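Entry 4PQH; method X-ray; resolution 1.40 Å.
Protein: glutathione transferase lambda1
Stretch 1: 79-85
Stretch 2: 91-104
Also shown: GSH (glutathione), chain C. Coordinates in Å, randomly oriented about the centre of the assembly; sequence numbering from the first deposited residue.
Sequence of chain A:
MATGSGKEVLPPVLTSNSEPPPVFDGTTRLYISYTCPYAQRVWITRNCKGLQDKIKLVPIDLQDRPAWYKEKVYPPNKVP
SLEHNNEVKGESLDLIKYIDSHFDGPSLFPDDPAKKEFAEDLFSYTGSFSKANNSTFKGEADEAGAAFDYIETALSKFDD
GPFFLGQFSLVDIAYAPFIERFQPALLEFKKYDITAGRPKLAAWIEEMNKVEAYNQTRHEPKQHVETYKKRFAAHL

Stretch 1, residues 79-85: VPSLEHN
Stretch 2 (91-104) ESLDLIKYIDSHFD

In this glutathione transferase a short strand, Ser81 to about His84, lies against a helix that starts at Ser92 and runs to about His102. Their N-to-C directions differ by 35°, and the axes approach to 9.2 Å. The register is set by two pairs: Pro80 CA lies 6.3 Å from Ser92 CA, and Leu82 CA lies 7.3 Å from Leu95 CA. In the extended strand CA-to-CB alternates: Leu82 and His84 point toward the helix, Ser81 away. Before them, Pro80 follows a cis peptide bond (phi/psi -85/159) and also faces the helix. No direct hydrogen bond joins the stretches; apolar packing, water and glutathione do.

Glu91, at the N-cap position, has phi/psi 76/103, and its O accepts the first helical bond from Leu95 N (2.8 Å). Its N lies 4.1 Å from Pro80 O, and a water fills the gap, donating to Pro80 O (2.8 Å) and to glutathione O12 (2.8 Å) while accepting from Glu91 N (2.9 Å). CA-to-CB points away from stretch 1, and with chi1 m, chi2 m and chi3 162° the carboxylate OE2 accepts from glutathione N1 at 2.8 Å.

Ser92 opens the helix at -50/-46. Its free N donates to glutathione O12 (2.9 Å) and its OG, chi1 p, to O11 (2.7 Å), so the backbone N and the serine hydroxyl both hold the ligand carboxylate; only the second depends on the side chain. Its CB rests 4.0 Å from Pro80 CG. Just before that proline, Val79 pairs with the peptide backbone of glutathione: Val79 N donates to O2 (2.8 Å), and N2 donates to Val79 O (2.9 Å).

From Leu93 to Asp100 the backbone stays near -65/-41, and Leu93, Asp94, Ile96 and Lys97 do not touch the strand. Leu95 (m, t) points toward it. Its end meets Pro80 and Leu82: Leu95 CD1 lies 4.1 Å from Pro80 CG, and Leu95 CD2 is 3.8 Å from Leu82 CB, with CD1 only slightly farther from that CB. Leucine suits this buried site, being wholly apolar.

One turn on, Tyr98 (t, chi2 87°) meets Leu82 obliquely, its CD2 3.7 Å from Leu82 CD2. The phenol reaches further, placing OH 3.1 Å from His84 CD2, near the planes of both rings. A water donates to His84 O (2.5 Å) and lies 3.1 Å from Tyr98 OH, to which it is hydrogen-bonded. Ile99 (m, t) leaves its backbone sideways, yet its CG1 comes within 3.8 Å of Leu82 CD2. Leu82 (t, p) thus packs among Leu95, Tyr98 and Ile99.

At the helix end, Ser101 OG donates to Lys97 O (3.0 Å), and His102 ND1 to Tyr98 O (2.9 Å). A further water donates to His102 O (2.8 Å) and is hydrogen-bonded to His84 NE2 (2.9 Å). The backbone departs from the helical values at Ser101 (-108/7) and His102 (-134/7), and Phe103 (m, chi2 83°) is extended at -136/160. Phe103 CZ lies over one face of the His84 ring, 3.4 Å from His84 CE1; the centroids are 4.5 Å apart, with planes at 40°. His84 (t, chi2 61°) thereby combines aromatic packing with a polar edge open to water.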

# COMPACT_ATOMS: atom_id res chain seq x y z
N VAL A 79 -2.28 -2.27 -12.12
CA VAL A 79 -2.69 -2.84 -10.83
C VAL A 79 -2.39 -1.83 -9.73
O VAL A 79 -1.45 -1.05 -9.85
CB VAL A 79 -1.97 -4.18 -10.53
CG1 VAL A 79 -2.45 -5.27 -11.47
CG2 VAL A 79 -0.45 -4.02 -10.59
N PRO A 80 -3.18 -1.84 -8.64
CA PRO A 80 -4.30 -2.74 -8.34
C PRO A 80 -5.62 -2.30 -8.95
O PRO A 80 -5.82 -1.13 -9.27
CB PRO A 80 -4.41 -2.65 -6.82
CG PRO A 80 -4.00 -1.24 -6.53
CD PRO A 80 -2.88 -0.95 -7.51
N SER A 81 -6.52 -3.27 -9.08
CA SER A 81 -7.92 -2.98 -9.32
C SER A 81 -8.74 -3.95 -8.48
O SER A 81 -8.28 -5.05 -8.15
CB SER A 81 -8.28 -3.06 -10.80
OG SER A 81 -8.21 -4.38 -11.29
N LEU A 82 -9.95 -3.53 -8.12
CA LEU A 82 -10.82 -4.32 -7.27
C LEU A 82 -12.13 -4.56 -7.98
O LEU A 82 -12.81 -3.61 -8.38
CB LEU A 82 -11.08 -3.59 -5.95
CG LEU A 82 -11.99 -4.33 -4.96
CD1 LEU A 82 -11.28 -5.56 -4.40
CD2 LEU A 82 -12.43 -3.40 -3.84
N GLU A 83 -12.47 -5.83 -8.15
CA GLU A 83 -13.74 -6.26 -8.72
C GLU A 83 -14.66 -6.59 -7.55
O GLU A 83 -14.39 -7.51 -6.78
CB GLU A 83 -13.51 -7.51 -9.57
CG GLU A 83 -14.76 -8.14 -10.14
CD GLU A 83 -14.48 -9.50 -10.74
OE1 GLU A 83 -13.29 -9.81 -10.98
OE2 GLU A 83 -15.44 -10.27 -10.96
N HIS A 84 -15.73 -5.82 -7.42
CA HIS A 84 -16.65 -5.98 -6.30
C HIS A 84 -18.00 -5.42 -6.71
O HIS A 84 -18.08 -4.31 -7.24
CB HIS A 84 -16.11 -5.23 -5.07
CG HIS A 84 -16.98 -5.36 -3.86
ND1 HIS A 84 -17.25 -6.58 -3.27
CD2 HIS A 84 -17.63 -4.43 -3.12
CE1 HIS A 84 -18.04 -6.39 -2.22
NE2 HIS A 84 -18.28 -5.10 -2.11
N ASN A 85 -19.06 -6.19 -6.47
CA ASN A 85 -20.43 -5.76 -6.77
C ASN A 85 -20.61 -5.18 -8.17
O ASN A 85 -21.15 -4.08 -8.32
CB ASN A 85 -20.91 -4.75 -5.73
CG ASN A 85 -21.12 -5.37 -4.36
OD1 ASN A 85 -21.26 -6.58 -4.23
ND2 ASN A 85 -21.15 -4.53 -3.33
N GLU A 91 -7.09 2.73 -8.56
CA GLU A 91 -6.46 3.75 -7.71
C GLU A 91 -6.28 3.28 -6.26
O GLU A 91 -7.23 3.25 -5.48
CB GLU A 91 -7.17 5.11 -7.78
CG GLU A 91 -7.01 5.82 -9.12
CD GLU A 91 -5.56 6.09 -9.49
OE1 GLU A 91 -5.30 6.35 -10.68
OE2 GLU A 91 -4.68 6.06 -8.60
N SER A 92 -5.05 2.93 -5.92
CA SER A 92 -4.74 2.35 -4.61
C SER A 92 -5.29 3.12 -3.41
O SER A 92 -5.84 2.51 -2.48
CB SER A 92 -3.23 2.13 -4.48
OG SER A 92 -2.52 3.37 -4.52
N LEU A 93 -5.13 4.43 -3.40
CA LEU A 93 -5.63 5.24 -2.28
C LEU A 93 -7.15 5.23 -2.19
O LEU A 93 -7.71 5.18 -1.09
CB LEU A 93 -5.10 6.67 -2.35
CG LEU A 93 -3.59 6.80 -2.14
CD1 LEU A 93 -3.18 8.25 -2.29
CD2 LEU A 93 -3.20 6.25 -0.77
N ASP A 94 -7.81 5.30 -3.33
CA ASP A 94 -9.26 5.18 -3.37
C ASP A 94 -9.67 3.81 -2.85
O ASP A 94 -10.63 3.69 -2.07
CB ASP A 94 -9.80 5.38 -4.79
CG ASP A 94 -9.72 6.81 -5.25
OD1 ASP A 94 -9.50 7.70 -4.40
OD2 ASP A 94 -9.90 7.05 -6.46
N LEU A 95 -8.94 2.78 -3.26
CA LEU A 95 -9.30 1.40 -2.93
C LEU A 95 -9.13 1.05 -1.46
O LEU A 95 -9.95 0.32 -0.91
CB LEU A 95 -8.50 0.41 -3.77
CG LEU A 95 -8.86 0.37 -5.25
CD1 LEU A 95 -8.07 -0.73 -5.93
CD2 LEU A 95 -10.36 0.12 -5.38
N ILE A 96 -8.07 1.54 -0.82
CA ILE A 96 -7.93 1.25 0.61
C ILE A 96 -9.06 1.91 1.39
O ILE A 96 -9.60 1.32 2.33
CB ILE A 96 -6.52 1.58 1.16
CG1 ILE A 96 -6.27 3.09 1.19
CG2 ILE A 96 -5.44 0.83 0.36
CD1 ILE A 96 -4.86 3.46 1.67
N LYS A 97 -9.47 3.11 0.99
CA LYS A 97 -10.62 3.76 1.62
C LYS A 97 -11.92 3.00 1.35
O LYS A 97 -12.75 2.82 2.25
CB LYS A 97 -10.74 5.22 1.17
CG LYS A 97 -9.63 6.12 1.67
CD LYS A 97 -9.81 7.53 1.13
CE LYS A 97 -8.70 8.45 1.60
NZ LYS A 97 -8.76 9.77 0.91
N TYR A 98 -12.07 2.53 0.12
CA TYR A 98 -13.26 1.80 -0.29
C TYR A 98 -13.40 0.48 0.47
O TYR A 98 -14.47 0.18 1.01
CB TYR A 98 -13.24 1.56 -1.81
CG TYR A 98 -14.46 0.80 -2.27
CD1 TYR A 98 -15.63 1.46 -2.59
CD2 TYR A 98 -14.43 -0.59 -2.37
CE1 TYR A 98 -16.75 0.75 -3.01
CE2 TYR A 98 -15.54 -1.29 -2.78
CZ TYR A 98 -16.69 -0.62 -3.10
OH TYR A 98 -17.79 -1.33 -3.52
N ILE A 99 -12.33 -0.31 0.52
CA ILE A 99 -12.37 -1.57 1.24
C ILE A 99 -12.67 -1.34 2.72
O ILE A 99 -13.47 -2.05 3.32
CB ILE A 99 -11.07 -2.39 1.05
CG1 ILE A 99 -11.03 -2.94 -0.38
CG2 ILE A 99 -11.00 -3.52 2.08
CD1 ILE A 99 -9.77 -3.67 -0.71
N ASP A 100 -12.05 -0.31 3.28
CA ASP A 100 -12.23 -0.01 4.69
C ASP A 100 -13.70 0.25 5.03
O ASP A 100 -14.15 -0.07 6.13
CB ASP A 100 -11.38 1.19 5.09
CG ASP A 100 -11.40 1.45 6.59
OD1 ASP A 100 -11.32 0.47 7.38
OD2 ASP A 100 -11.49 2.63 6.97
N SER A 101 -14.43 0.81 4.07
CA SER A 101 -15.78 1.29 4.31
C SER A 101 -16.87 0.43 3.68
O SER A 101 -18.04 0.80 3.72
CB SER A 101 -15.92 2.74 3.86
OG SER A 101 -15.75 2.85 2.46
N HIS A 102 -16.50 -0.71 3.11
CA HIS A 102 -17.48 -1.56 2.45
C HIS A 102 -17.34 -3.02 2.81
O HIS A 102 -18.01 -3.87 2.24
CB HIS A 102 -17.38 -1.42 0.93
CG HIS A 102 -17.90 -0.12 0.41
ND1 HIS A 102 -17.16 1.04 0.42
CD2 HIS A 102 -19.11 0.22 -0.10
CE1 HIS A 102 -17.88 2.03 -0.07
NE2 HIS A 102 -19.07 1.56 -0.39
N PHE A 103 -16.47 -3.31 3.77
CA PHE A 103 -16.27 -4.68 4.22
C PHE A 103 -16.19 -4.71 5.74
O PHE A 103 -15.91 -3.70 6.38
CB PHE A 103 -14.98 -5.27 3.64
CG PHE A 103 -15.01 -5.46 2.15
CD1 PHE A 103 -14.73 -4.41 1.29
CD2 PHE A 103 -15.31 -6.70 1.61
CE1 PHE A 103 -14.75 -4.59 -0.08
CE2 PHE A 103 -15.33 -6.89 0.24
CZ PHE A 103 -15.05 -5.83 -0.60
N ASP A 104 -16.43 -5.89 6.31
CA ASP A 104 -16.34 -6.10 7.74
C ASP A 104 -14.88 -6.08 8.20
O ASP A 104 -13.95 -6.00 7.38
CB ASP A 104 -17.02 -7.44 8.10
CG ASP A 104 -17.56 -7.49 9.53
OD1 ASP A 104 -17.20 -6.64 10.37
OD2 ASP A 104 -18.34 -8.42 9.80
N1 GSH C . -1.97 5.62 -9.32
CA1 GSH C . -2.04 4.17 -9.39
C1 GSH C . -2.45 3.69 -8.03
O11 GSH C . -2.24 4.42 -7.03
O12 GSH C . -3.01 2.59 -7.89
CB1 GSH C . -0.68 3.60 -9.78
CG1 GSH C . -0.73 2.11 -10.13
CD1 GSH C . 0.56 1.69 -10.79
OE1 GSH C . 1.46 2.68 -11.24
N2 GSH C . 0.81 0.39 -10.94
CA2 GSH C . 1.93 -0.01 -11.80
C2 GSH C . 1.45 -0.72 -13.02
O2 GSH C . 0.26 -1.46 -12.99
CB2 GSH C . 2.89 -0.94 -11.08
SG2 GSH C . 3.94 -0.13 -9.84
N3 GSH C . 2.19 -0.64 -14.12
CA3 GSH C . 1.80 -1.38 -15.30
C3 GSH C . 1.65 -0.48 -16.50
O31 GSH C . 1.43 -0.97 -17.63
O32 GSH C . 1.72 0.76 -16.38
O HOH W 1 -4.79 1.39 -9.74
O HOH W 2 -19.83 -4.08 0.16
O HOH W 3 -17.29 -2.05 -6.50